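Local coordinates for protein transketolase (Campylobacter jejuni, PDB 3L84) that is a transketolase-family protein that assembles as a dimer, each chain having two thiamine diphosphate-binding-type domains and a transketolase-like C-terminal domain, at residues A[342-347]-A[493-498]; A[413-418]-A[460-465]; A[423-428]-A[435-440]; A[442-447]-A[454-459]; A[470-475]-A[583-588]. All coordinates share one frame; numbering follows the deposited sequence.

Overall arrangement
Following the chain from its N terminus, helix 340-354 opens contact 1, which closes at strand 493-496, closing a loop of 145 residues. Inside that loop, contact 2 joins the end of strand 408-414 to helix 458-464. Contact 2 in turn encloses contacts 3 and 4, one after the other: the first packs helix 418-431 on strand 436-440, and the second brings together the two limbs of the segment that leads to helix 458-464. Contact 5 starts at 470-475, still within the span of contact 1, but closes only at 583-588. It therefore crosses contact 1 and ties the edge strand 469-471 of the six-stranded parallel sheet to the C-terminal domain.

Contact 1: A[342-347]-A[493-498]; sequences DSNGEI and SAFVLS
Asn344 and Leu497 form the tight heart of this contact, their side chains crossing at about a right angle. A single methyl of the leucine does most of the touching: CD1 lies 3.5 Å from Asn344 CB and 3.6 Å from Asn344 OD1, so it rests against both the aliphatic root and the amide of the asparagine. The other methyl is more distant, with Leu497 CD2 4.1 Å from Asn344 CB. Asn344 reaches forward because its CG is turned trans to the backbone N (chi1 -171°), which aims the amide from the helix at the end of the strand and the residue just beyond it.

The helix is 340-354, packed on one face of the parallel six-stranded sheet of the pyrimidine-binding domain, an alpha/beta layer arrangement; the CA atoms of Asn344 and Leu497 are 7.8 Å apart. Leucine suits this place because its branched apolar end packs between helix and sheet. Asparagine is acceptable in so buried a position because its ND2 is hydrogen-bonded to Asn479 OD1 in helix 476-488.

Towards Phe495 the fit is looser. Asn344 ND2 approaches the ring obliquely, 4.2 Å from Phe495 CD1, while the Phe495 ring itself stacks with Trp483. The solvent side of the helix carries charge instead: Glu346 is exposed, and the partly exposed Asp342 forms a salt bridge with Lys370.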
# COMPACT_ATOMS: atom_id res chain seq x y z
N ASP A 342 13.16 21.34 -4.24
CA ASP A 342 13.27 22.74 -3.86
C ASP A 342 12.51 23.65 -4.81
O ASP A 342 11.79 24.55 -4.34
CB ASP A 342 14.74 23.15 -3.78
CG ASP A 342 15.47 22.49 -2.64
OD1 ASP A 342 14.86 22.19 -1.60
OD2 ASP A 342 16.71 22.30 -2.75
N SER A 343 12.63 23.48 -6.13
CA SER A 343 11.77 24.23 -7.03
C SER A 343 10.32 23.95 -6.70
O SER A 343 9.50 24.86 -6.65
CB SER A 343 12.07 23.93 -8.50
OG SER A 343 12.00 22.55 -8.79
N ASN A 344 9.99 22.69 -6.44
CA ASN A 344 8.59 22.36 -6.17
C ASN A 344 8.09 23.02 -4.91
O ASN A 344 6.95 23.51 -4.90
CB ASN A 344 8.40 20.85 -6.17
CG ASN A 344 6.94 20.47 -6.11
OD1 ASN A 344 6.39 20.14 -5.01
ND2 ASN A 344 6.29 20.57 -7.22
N GLY A 345 8.89 23.06 -3.86
CA GLY A 345 8.48 23.69 -2.63
C GLY A 345 8.20 25.17 -2.84
O GLY A 345 7.23 25.71 -2.29
N GLU A 346 9.02 25.84 -3.64
CA GLU A 346 8.75 27.24 -3.95
C GLU A 346 7.44 27.42 -4.72
O GLU A 346 6.67 28.34 -4.45
CB GLU A 346 9.90 27.78 -4.77
CG GLU A 346 11.18 27.88 -3.96
CD GLU A 346 11.49 29.23 -3.53
OE1 GLU A 346 12.56 29.72 -3.97
OE2 GLU A 346 10.66 29.82 -2.79
N ILE A 347 7.15 26.49 -5.62
CA ILE A 347 5.89 26.53 -6.36
C ILE A 347 4.71 26.33 -5.41
O ILE A 347 3.71 27.02 -5.51
CB ILE A 347 5.89 25.53 -7.51
CG1 ILE A 347 6.98 25.89 -8.53
CG2 ILE A 347 4.50 25.50 -8.16
CD1 ILE A 347 7.34 24.73 -9.50
N SER A 493 -2.50 14.39 -10.62
CA SER A 493 -1.10 14.36 -11.04
C SER A 493 -0.17 14.03 -9.88
O SER A 493 -0.45 14.40 -8.72
CB SER A 493 -0.65 15.72 -11.58
OG SER A 493 -1.28 16.11 -12.82
N ALA A 494 0.93 13.35 -10.19
CA ALA A 494 2.02 13.15 -9.30
C ALA A 494 3.24 13.93 -9.80
O ALA A 494 3.45 14.05 -11.02
CB ALA A 494 2.40 11.67 -9.21
N PHE A 495 4.03 14.44 -8.87
CA PHE A 495 5.28 15.13 -9.12
C PHE A 495 6.39 14.31 -8.49
O PHE A 495 6.43 14.11 -7.27
CB PHE A 495 5.20 16.54 -8.53
CG PHE A 495 4.18 17.40 -9.19
CD1 PHE A 495 4.51 18.23 -10.26
CD2 PHE A 495 2.88 17.33 -8.82
CE1 PHE A 495 3.52 19.02 -10.86
CE2 PHE A 495 1.93 18.10 -9.43
CZ PHE A 495 2.25 18.93 -10.45
N VAL A 496 7.30 13.84 -9.34
CA VAL A 496 8.40 12.95 -8.95
C VAL A 496 9.68 13.78 -8.98
O VAL A 496 10.10 14.25 -10.05
CB VAL A 496 8.44 11.75 -9.88
CG1 VAL A 496 9.69 10.85 -9.61
CG2 VAL A 496 7.16 10.92 -9.82
N LEU A 497 10.23 14.02 -7.79
CA LEU A 497 11.16 15.10 -7.55
C LEU A 497 12.46 14.59 -6.92
O LEU A 497 12.45 13.65 -6.12
CB LEU A 497 10.49 16.13 -6.64
CG LEU A 497 9.16 16.67 -7.17
CD1 LEU A 497 8.38 17.32 -6.04
CD2 LEU A 497 9.35 17.57 -8.36
N SER A 498 13.58 15.25 -7.24
CA SER A 498 14.88 14.83 -6.76
C SER A 498 15.25 15.36 -5.40
O SER A 498 14.85 16.49 -5.03
CB SER A 498 15.97 15.22 -7.76
OG SER A 498 16.20 16.63 -7.74

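Contact 2: A[413-418]-A[460-465]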
# COMPACT_ATOMS: atom_id res chain seq x y z
N THR A 413 5.05 12.70 0.39
CA THR A 413 5.94 11.76 1.07
C THR A 413 7.11 11.45 0.14
O THR A 413 7.22 12.00 -0.98
CB THR A 413 5.18 10.46 1.49
OG1 THR A 413 6.06 9.61 2.25
CG2 THR A 413 4.60 9.68 0.30
N PHE A 414 8.02 10.62 0.60
CA PHE A 414 9.05 10.11 -0.29
C PHE A 414 8.42 9.21 -1.34
O PHE A 414 7.46 8.46 -1.07
CB PHE A 414 10.07 9.24 0.47
CG PHE A 414 10.97 9.97 1.46
CD1 PHE A 414 11.36 11.27 1.28
CD2 PHE A 414 11.46 9.28 2.58
CE1 PHE A 414 12.20 11.91 2.19
CE2 PHE A 414 12.31 9.93 3.47
CZ PHE A 414 12.68 11.22 3.26
N PHE A 415 9.00 9.20 -2.54
CA PHE A 415 8.45 8.38 -3.61
C PHE A 415 8.42 6.90 -3.23
O PHE A 415 7.49 6.19 -3.62
CB PHE A 415 9.28 8.61 -4.89
CG PHE A 415 8.68 8.09 -6.18
CD1 PHE A 415 7.31 8.04 -6.40
CD2 PHE A 415 9.53 7.73 -7.23
CE1 PHE A 415 6.80 7.63 -7.63
CE2 PHE A 415 9.01 7.34 -8.45
CZ PHE A 415 7.68 7.28 -8.62
N ILE A 416 9.38 6.39 -2.46
CA ILE A 416 9.31 4.99 -2.10
C ILE A 416 8.05 4.68 -1.28
O ILE A 416 7.45 3.60 -1.40
CB ILE A 416 10.57 4.55 -1.34
CG1 ILE A 416 10.58 3.05 -1.10
CG2 ILE A 416 10.76 5.30 -0.04
CD1 ILE A 416 10.43 2.20 -2.38
N PHE A 417 7.56 5.62 -0.48
CA PHE A 417 6.39 5.45 0.36
C PHE A 417 5.10 5.80 -0.33
O PHE A 417 4.02 5.68 0.27
CB PHE A 417 6.57 6.14 1.74
CG PHE A 417 7.77 5.71 2.44
CD1 PHE A 417 8.20 4.37 2.37
CD2 PHE A 417 8.55 6.63 3.10
CE1 PHE A 417 9.38 3.94 2.99
CE2 PHE A 417 9.75 6.19 3.73
CZ PHE A 417 10.14 4.88 3.64
N SER A 418 5.17 6.15 -1.61
CA SER A 418 3.96 6.16 -2.45
C SER A 418 3.26 4.81 -2.37
O SER A 418 2.04 4.72 -2.49
CB SER A 418 4.27 6.49 -3.91
OG SER A 418 5.04 5.49 -4.53
N SER A 460 7.03 3.02 -12.88
CA SER A 460 6.23 2.10 -13.70
C SER A 460 4.80 2.00 -13.17
O SER A 460 3.84 1.99 -13.93
CB SER A 460 6.82 0.71 -13.77
OG SER A 460 8.03 0.67 -14.48
N THR A 461 4.64 1.87 -11.86
CA THR A 461 3.33 1.81 -11.23
C THR A 461 2.48 3.02 -11.56
O THR A 461 1.34 2.86 -12.00
CB THR A 461 3.43 1.68 -9.73
OG1 THR A 461 4.11 0.46 -9.41
CG2 THR A 461 2.08 1.73 -9.03
N PHE A 462 3.02 4.21 -11.34
CA PHE A 462 2.24 5.41 -11.57
C PHE A 462 1.95 5.65 -13.05
O PHE A 462 0.85 6.09 -13.39
CB PHE A 462 2.85 6.63 -10.84
CG PHE A 462 2.40 6.70 -9.45
CD1 PHE A 462 2.92 5.90 -8.49
CD2 PHE A 462 1.39 7.61 -9.13
CE1 PHE A 462 2.36 5.93 -7.16
CE2 PHE A 462 0.89 7.67 -7.85
CZ PHE A 462 1.34 6.81 -6.90
N ARG A 463 2.87 5.32 -13.93
CA ARG A 463 2.60 5.43 -15.35
C ARG A 463 1.56 4.43 -15.79
O ARG A 463 0.70 4.79 -16.61
CB ARG A 463 3.87 5.26 -16.15
CG ARG A 463 4.81 6.44 -15.98
CD ARG A 463 6.12 6.17 -16.66
NE ARG A 463 7.00 7.34 -16.64
CZ ARG A 463 8.28 7.28 -16.90
NH1 ARG A 463 8.89 6.12 -17.07
NH2 ARG A 463 8.99 8.42 -16.88
N ALA A 464 1.53 3.23 -15.23
CA ALA A 464 0.56 2.22 -15.63
C ALA A 464 -0.84 2.51 -15.10
O ALA A 464 -1.82 2.07 -15.69
CB ALA A 464 0.99 0.85 -15.15
N MSE A 465 -0.97 3.18 -13.96
CA MSE A 465 -2.26 3.53 -13.40
C MSE A 465 -3.00 4.51 -14.33
O MSE A 465 -2.51 5.61 -14.62
CB MSE A 465 -2.07 4.16 -12.02
CG MSE A 465 -3.40 4.57 -11.38
SE MSE A 465 -3.27 5.13 -9.52
CE MSE A 465 -1.50 5.98 -9.50
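Apolar contact comes first, and it is centred on Phe462, whose ring projects from helix 458-464 towards both Ser418 and Phe415. Its CE1 lies 3.8 Å from both CB and OG of Ser418, OG approaching the ring obliquely, with CZ of the same Phe462 ring a little farther, 4.2 Å from that CB. Phe415 arrives from another direction, its CE1 4.3 Å from Phe462 CD1, each ring oblique to the other. Nearby, Phe439 and Phe468 each meet Phe462 edge-to-face, so a large flat residue is well chosen for a place where several aromatic side chains converge.

These segments belong to the alpha/beta core of the pyrimidine-binding domain: residues 413-418 carry the chain from the end of strand 408-414 to the start of helix 418-431, and helix 458-464 packs beside that junction.

The polar interactions stay on one side of the contact. Ser418 OG donates to Phe415 O at 2.7 Å, in the carbonyl plane and with a C=O...donor angle of 160°. The same oxygen accepts from Ser418 N at 3.1 Å, so two donors of one residue grip it. A chi1 of 66°, with OG lodged between the backbone N and the carbonyl carbon, turns the hydroxyl back to its own chain. Serine thus satisfies its own hydroxyl within the turn while staying small enough for the ring to approach.

Residues next to Phe462 in the helix meet the second subunit. Thr461 OG1 is hydrogen-bonded to Thr461 OG1 of the second subunit, and Ala464 O to His588 ND1 of that subunit.

Contact 3: A[423-428]-A[435-440]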
# COMPACT_ATOMS: atom_id res chain seq x y z
N PRO A 423 -3.32 2.55 -2.86
CA PRO A 423 -4.76 2.21 -3.05
C PRO A 423 -5.65 3.43 -3.04
O PRO A 423 -6.65 3.49 -3.75
CB PRO A 423 -5.06 1.28 -1.86
CG PRO A 423 -3.77 0.71 -1.50
CD PRO A 423 -2.73 1.81 -1.73
N ALA A 424 -5.32 4.44 -2.24
CA ALA A 424 -6.06 5.69 -2.19
C ALA A 424 -5.76 6.57 -3.39
O ALA A 424 -6.65 7.23 -3.90
CB ALA A 424 -5.76 6.45 -0.87
N ALA A 425 -4.51 6.57 -3.87
CA ALA A 425 -4.22 7.26 -5.12
C ALA A 425 -5.08 6.71 -6.25
O ALA A 425 -5.55 7.45 -7.12
CB ALA A 425 -2.72 7.18 -5.46
N ARG A 426 -5.30 5.40 -6.25
CA ARG A 426 -6.11 4.80 -7.27
C ARG A 426 -7.54 5.30 -7.22
O ARG A 426 -8.15 5.48 -8.28
CB ARG A 426 -6.07 3.28 -7.11
CG ARG A 426 -6.48 2.55 -8.36
CD ARG A 426 -6.45 1.01 -8.18
NE ARG A 426 -6.46 0.34 -9.48
CZ ARG A 426 -7.50 -0.25 -10.04
NH1 ARG A 426 -8.67 -0.30 -9.43
NH2 ARG A 426 -7.35 -0.81 -11.22
N ILE A 427 -8.10 5.52 -6.04
CA ILE A 427 -9.43 6.11 -5.93
C ILE A 427 -9.44 7.53 -6.50
O ILE A 427 -10.41 7.93 -7.17
CB ILE A 427 -9.95 6.07 -4.49
CG1 ILE A 427 -10.12 4.64 -3.99
CG2 ILE A 427 -11.26 6.85 -4.36
CD1 ILE A 427 -11.42 3.97 -4.54
N ALA A 428 -8.41 8.31 -6.25
CA ALA A 428 -8.31 9.64 -6.87
C ALA A 428 -8.40 9.54 -8.38
O ALA A 428 -9.08 10.33 -9.05
CB ALA A 428 -7.03 10.33 -6.43
N HIS A 435 -6.32 16.29 -7.09
CA HIS A 435 -5.56 15.97 -5.87
C HIS A 435 -4.14 15.75 -6.36
O HIS A 435 -3.91 15.01 -7.33
CB HIS A 435 -6.14 14.70 -5.23
CG HIS A 435 -5.42 14.17 -4.03
ND1 HIS A 435 -5.90 13.07 -3.34
CD2 HIS A 435 -4.28 14.53 -3.39
CE1 HIS A 435 -5.07 12.78 -2.34
NE2 HIS A 435 -4.07 13.66 -2.35
N PHE A 436 -3.19 16.48 -5.78
CA PHE A 436 -1.80 16.47 -6.26
C PHE A 436 -0.92 15.70 -5.30
O PHE A 436 -1.00 15.86 -4.09
CB PHE A 436 -1.33 17.93 -6.41
CG PHE A 436 -2.31 18.78 -7.17
CD1 PHE A 436 -2.49 18.60 -8.51
CD2 PHE A 436 -3.11 19.68 -6.52
CE1 PHE A 436 -3.42 19.31 -9.19
CE2 PHE A 436 -4.06 20.42 -7.23
CZ PHE A 436 -4.24 20.20 -8.54
N PHE A 437 -0.08 14.84 -5.85
CA PHE A 437 0.79 13.96 -5.08
C PHE A 437 2.22 14.39 -5.27
O PHE A 437 2.69 14.50 -6.41
CB PHE A 437 0.58 12.48 -5.52
CG PHE A 437 -0.80 11.93 -5.18
CD1 PHE A 437 -0.97 11.16 -4.04
CD2 PHE A 437 -1.89 12.22 -5.95
CE1 PHE A 437 -2.24 10.68 -3.71
CE2 PHE A 437 -3.15 11.75 -5.60
CZ PHE A 437 -3.30 11.00 -4.49
N ILE A 438 2.91 14.63 -4.17
CA ILE A 438 4.26 15.21 -4.18
C ILE A 438 5.18 14.12 -3.66
O ILE A 438 5.09 13.73 -2.49
CB ILE A 438 4.34 16.47 -3.28
CG1 ILE A 438 3.24 17.50 -3.56
CG2 ILE A 438 5.73 17.07 -3.32
CD1 ILE A 438 3.08 17.91 -4.93
N PHE A 439 6.06 13.62 -4.53
CA PHE A 439 6.93 12.49 -4.20
C PHE A 439 8.37 12.90 -4.40
O PHE A 439 8.85 12.93 -5.53
CB PHE A 439 6.61 11.29 -5.08
CG PHE A 439 5.21 10.72 -4.95
CD1 PHE A 439 4.60 10.54 -3.72
CD2 PHE A 439 4.53 10.31 -6.07
CE1 PHE A 439 3.34 9.96 -3.64
CE2 PHE A 439 3.28 9.73 -5.99
CZ PHE A 439 2.68 9.58 -4.79
N THR A 440 9.11 13.14 -3.32
CA THR A 440 10.49 13.52 -3.42
C THR A 440 11.38 12.31 -3.23
O THR A 440 10.91 11.18 -3.00
CB THR A 440 10.87 14.64 -2.43
OG1 THR A 440 10.95 14.12 -1.10
CG2 THR A 440 9.86 15.78 -2.49
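With chi1 at -66°, Phe437 holds its CG opposite the carbonyl carbon, and the ring leaves strand 436-440 directly towards Ala425 and Ala428 of helix 418-431. His435 takes the other course: chi1 of 176° swings its CG opposite the backbone N, and its imidazole comes to lie against the phenyl ring two residues on. Phe437 CZ stands 3.3 Å above the imidazole plane, over its centre, while His435 NE2 lies over the phenyl ring but displaced towards its rim.

Across the contact, the helix offers only small groups. Ala425 CB is 3.9 Å from Phe437 CE1, and Ala425 CA is equally near, 3.9 Å from Phe437 CZ, so the ring reaches the helix backbone itself. One turn later Ala428 CB lies at the edge of the phenyl ring, near its plane, 4.2 Å from CE2 of Phe437. The methyl of Ala428 also approaches the imidazole obliquely, 4.3 Å from His435 ND1.

The contact joins the helix and the second strand of the beta-alpha-beta unit formed by strand 408-414, helix 418-431 and strand 436-440. Alanine suits the inner face of this helix: its single methyl lets the phenyl ring come up to the helix backbone. From the outer face, Arg426 forms a salt bridge with Glu457 of the second subunit.

The imidazole is buried, yet both its nitrogens have partners, ND1 with Asn399 and NE2 with Ser411. Those two bonds probably fix the rotation of the ring, which then offers Phe437 a steady flat surface.

Contact 4: A[442-447]-A[454-459]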
# COMPACT_ATOMS: atom_id res chain seq x y z
N ASP A 442 13.47 10.65 -5.42
CA ASP A 442 12.92 9.79 -6.49
C ASP A 442 13.77 8.65 -6.99
O ASP A 442 13.28 7.91 -7.83
CB ASP A 442 12.54 10.64 -7.71
CG ASP A 442 13.73 11.18 -8.48
OD1 ASP A 442 14.73 11.55 -7.87
OD2 ASP A 442 13.59 11.32 -9.72
N SER A 443 14.99 8.47 -6.51
CA SER A 443 15.86 7.49 -7.13
C SER A 443 16.98 7.06 -6.20
O SER A 443 17.06 7.46 -5.05
CB SER A 443 16.48 8.06 -8.42
OG SER A 443 17.53 8.95 -8.09
N ILE A 444 17.87 6.24 -6.73
CA ILE A 444 19.14 5.87 -6.07
C ILE A 444 19.96 7.08 -5.66
O ILE A 444 20.85 6.94 -4.83
CB ILE A 444 20.01 4.95 -6.97
CG1 ILE A 444 20.15 5.48 -8.42
CG2 ILE A 444 19.43 3.54 -6.99
CD1 ILE A 444 21.36 4.87 -9.20
N GLY A 445 19.66 8.27 -6.20
CA GLY A 445 20.29 9.50 -5.75
C GLY A 445 20.05 9.82 -4.28
O GLY A 445 20.76 10.64 -3.68
N VAL A 446 19.07 9.16 -3.67
CA VAL A 446 18.91 9.17 -2.22
C VAL A 446 20.21 8.85 -1.47
O VAL A 446 20.53 9.44 -0.43
CB VAL A 446 17.78 8.18 -1.85
CG1 VAL A 446 17.84 7.76 -0.37
CG2 VAL A 446 16.44 8.83 -2.16
N GLY A 447 20.98 7.90 -1.99
CA GLY A 447 22.30 7.59 -1.44
C GLY A 447 22.27 6.69 -0.23
O GLY A 447 21.85 5.55 -0.28
N GLN A 454 15.24 3.62 -1.86
CA GLN A 454 15.57 4.01 -3.22
C GLN A 454 14.54 3.47 -4.15
O GLN A 454 14.48 2.25 -4.35
CB GLN A 454 16.95 3.50 -3.60
CG GLN A 454 18.06 4.27 -2.84
CD GLN A 454 19.41 3.61 -2.89
OE1 GLN A 454 19.52 2.48 -3.35
NE2 GLN A 454 20.46 4.28 -2.43
N PRO A 455 13.70 4.33 -4.74
CA PRO A 455 12.73 3.86 -5.70
C PRO A 455 13.35 3.18 -6.91
O PRO A 455 14.48 3.50 -7.31
CB PRO A 455 12.03 5.16 -6.15
CG PRO A 455 12.21 6.07 -5.02
CD PRO A 455 13.58 5.77 -4.49
N ILE A 456 12.65 2.17 -7.42
CA ILE A 456 13.07 1.45 -8.64
C ILE A 456 11.86 1.25 -9.55
O ILE A 456 11.90 1.61 -10.74
CB ILE A 456 13.73 0.07 -8.31
CG1 ILE A 456 14.97 0.22 -7.44
CG2 ILE A 456 14.01 -0.72 -9.59
CD1 ILE A 456 16.20 0.83 -8.12
N GLU A 457 10.79 0.70 -9.00
CA GLU A 457 9.60 0.26 -9.75
C GLU A 457 8.41 1.23 -9.69
O GLU A 457 7.39 1.01 -10.36
CB GLU A 457 9.15 -1.13 -9.30
CG GLU A 457 8.58 -1.24 -7.90
CD GLU A 457 9.59 -1.40 -6.76
OE1 GLU A 457 10.71 -0.82 -6.78
OE2 GLU A 457 9.24 -2.07 -5.74
N GLN A 458 8.52 2.29 -8.88
CA GLN A 458 7.37 3.14 -8.64
C GLN A 458 6.96 3.97 -9.83
O GLN A 458 5.77 4.26 -9.99
CB GLN A 458 7.61 3.99 -7.39
CG GLN A 458 7.64 3.19 -6.09
CD GLN A 458 8.90 2.34 -5.93
OE1 GLN A 458 9.97 2.73 -6.37
NE2 GLN A 458 8.78 1.19 -5.27
N LEU A 459 7.91 4.43 -10.63
CA LEU A 459 7.57 5.17 -11.84
C LEU A 459 6.71 4.29 -12.74
O LEU A 459 5.71 4.76 -13.32
CB LEU A 459 8.86 5.61 -12.51
CG LEU A 459 8.89 6.73 -13.51
CD1 LEU A 459 8.23 8.00 -12.94
CD2 LEU A 459 10.34 7.02 -13.86
O HOH W 1 16.53 4.67 -8.75
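An ST turn starts the first limb of the long connection between strand 436-440 and helix 458-464: Ser443 OG accepts from Gly445 N at 2.9 Å, with an N-H...acceptor angle of 161°, and the turn leads into the short 3-10 segment at 444-446. The returning limb, 454-459, lies against it. Pro455 puts its ring on the peptide between Asp442 and Ser443, with CB and CG of Pro455 both 3.5 Å from Asp442 O. Having no N-H to satisfy, proline suits such a backbone-facing position. Gln454 runs extended beyond CG along the 3-10 turn; its CG is 4.0 Å from Val446 CB, and its OE1 lies 3.8 Å from Ile444 CG2. Its NE2 is hydrogen-bonded to Glu607 O and stands 2.9 Å from Gly447 O. Gly447 has a positive phi (82°), which favours glycine.

A single water spans the limbs, accepting from Ile444 N at 2.9 Å and donating to Pro455 O at 2.8 Å. The two backbone groups are too far apart to pair directly, so this bridging water satisfies both and probably serves as part of the structure.

Contact 5: A[470-475]-A[583-588]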
# COMPACT_ATOMS: atom_id res chain seq x y z
N THR A 470 2.08 11.59 -14.54
CA THR A 470 3.23 11.38 -13.68
C THR A 470 4.33 12.30 -14.22
O THR A 470 5.00 11.97 -15.21
CB THR A 470 3.70 9.93 -13.65
OG1 THR A 470 2.55 9.11 -13.30
CG2 THR A 470 4.80 9.68 -12.62
N PHE A 471 4.55 13.43 -13.57
CA PHE A 471 5.56 14.40 -14.00
C PHE A 471 6.88 14.15 -13.31
O PHE A 471 6.91 14.00 -12.09
CB PHE A 471 5.13 15.81 -13.70
CG PHE A 471 3.96 16.27 -14.50
CD1 PHE A 471 4.10 16.63 -15.82
CD2 PHE A 471 2.70 16.33 -13.93
CE1 PHE A 471 3.02 17.10 -16.55
CE2 PHE A 471 1.63 16.80 -14.68
CZ PHE A 471 1.82 17.17 -15.97
N ARG A 472 7.97 14.09 -14.06
CA ARG A 472 9.32 13.93 -13.48
C ARG A 472 10.20 15.04 -14.08
O ARG A 472 10.96 14.81 -15.03
CB ARG A 472 9.86 12.54 -13.72
CG ARG A 472 11.15 12.25 -13.06
CD ARG A 472 11.52 10.75 -13.07
NE ARG A 472 12.78 10.49 -12.35
CZ ARG A 472 13.95 10.20 -12.89
NH1 ARG A 472 14.12 9.99 -14.17
NH2 ARG A 472 14.97 10.04 -12.06
N PRO A 473 10.10 16.26 -13.54
CA PRO A 473 10.75 17.41 -14.18
C PRO A 473 12.26 17.35 -14.05
O PRO A 473 12.79 16.91 -13.02
CB PRO A 473 10.17 18.61 -13.43
CG PRO A 473 9.77 18.06 -12.12
CD PRO A 473 9.24 16.67 -12.41
N ALA A 474 12.96 17.79 -15.09
CA ALA A 474 14.40 17.84 -15.07
C ALA A 474 14.94 19.12 -14.48
O ALA A 474 16.13 19.16 -14.09
CB ALA A 474 14.94 17.66 -16.47
N ASP A 475 14.13 20.14 -14.33
CA ASP A 475 14.59 21.43 -13.77
C ASP A 475 13.39 22.19 -13.28
O ASP A 475 12.26 21.72 -13.40
CB ASP A 475 15.48 22.23 -14.76
CG ASP A 475 14.75 22.85 -15.93
OD1 ASP A 475 13.51 22.74 -16.04
OD2 ASP A 475 15.45 23.52 -16.74
N GLY A 583 16.40 5.02 -24.29
CA GLY A 583 15.78 5.60 -23.10
C GLY A 583 16.68 5.46 -21.90
O GLY A 583 17.32 4.40 -21.73
N VAL A 584 16.83 6.50 -21.09
CA VAL A 584 17.73 6.52 -19.97
C VAL A 584 17.00 7.06 -18.73
O VAL A 584 16.56 8.21 -18.69
CB VAL A 584 18.94 7.43 -20.28
CG1 VAL A 584 19.91 7.39 -19.12
CG2 VAL A 584 19.62 7.03 -21.63
N GLU A 585 16.85 6.21 -17.71
CA GLU A 585 16.17 6.59 -16.48
C GLU A 585 16.74 5.77 -15.33
O GLU A 585 16.98 4.60 -15.48
CB GLU A 585 14.65 6.32 -16.56
CG GLU A 585 13.87 7.33 -17.36
CD GLU A 585 12.35 7.19 -17.22
OE1 GLU A 585 11.81 6.06 -16.99
OE2 GLU A 585 11.69 8.21 -17.41
N ALA A 586 16.84 6.40 -14.17
CA ALA A 586 17.26 5.72 -12.93
C ALA A 586 16.04 5.03 -12.32
O ALA A 586 15.50 5.43 -11.28
CB ALA A 586 17.91 6.70 -11.94
N ALA A 587 15.59 4.01 -13.01
CA ALA A 587 14.34 3.28 -12.68
C ALA A 587 14.34 2.01 -13.48
O ALA A 587 15.07 1.90 -14.47
CB ALA A 587 13.11 4.14 -13.02
N HIS A 588 13.50 1.07 -13.10
CA HIS A 588 13.27 -0.15 -13.91
C HIS A 588 12.00 0.14 -14.63
O HIS A 588 10.91 -0.13 -14.09
CB HIS A 588 13.09 -1.36 -13.03
CG HIS A 588 13.02 -2.63 -13.78
ND1 HIS A 588 12.37 -3.72 -13.28
CD2 HIS A 588 13.60 -3.03 -14.95
CE1 HIS A 588 12.49 -4.72 -14.13
NE2 HIS A 588 13.21 -4.33 -15.15
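The guanidinium of Arg472 is met obliquely by two aliphatic groups, Glu585 CG at 4.2 Å from its NH1 and Ala586 CB at 4.5 Å from its NH2. The carboxylate of Glu585 is turned almost perpendicular to it, the two planes 85° apart. This is a buried interface between domains: Arg472 follows strand 469-471 at the edge of the pyrimidine-binding domain's sheet, and Glu585 follows strand 580-584 of the C-terminal domain.

Arg472 spans the gap because its chain is extended from CG to NE. The two side chains run antiparallel alongside one another, and Arg472 NH1 stays 4.4 Å from Glu585 OE2, too far for a salt bridge. Ser533 OG joins them instead, hydrogen-bonded to both atoms. Arginine suits the site, since its several N-H groups can serve partners in both domains: NE forms a salt bridge with Asp442 OD2, and NH2 another with Glu536 OE1. Glu585 OE2 has its own salt bridge, to Arg463 NH2.

Ala586 is the centre of an inverse gamma turn, in which Ala587 N makes a weak bond of 2.9 Å to Glu585 O, while Ala586 N is hydrogen-bonded to Glu536 OE1.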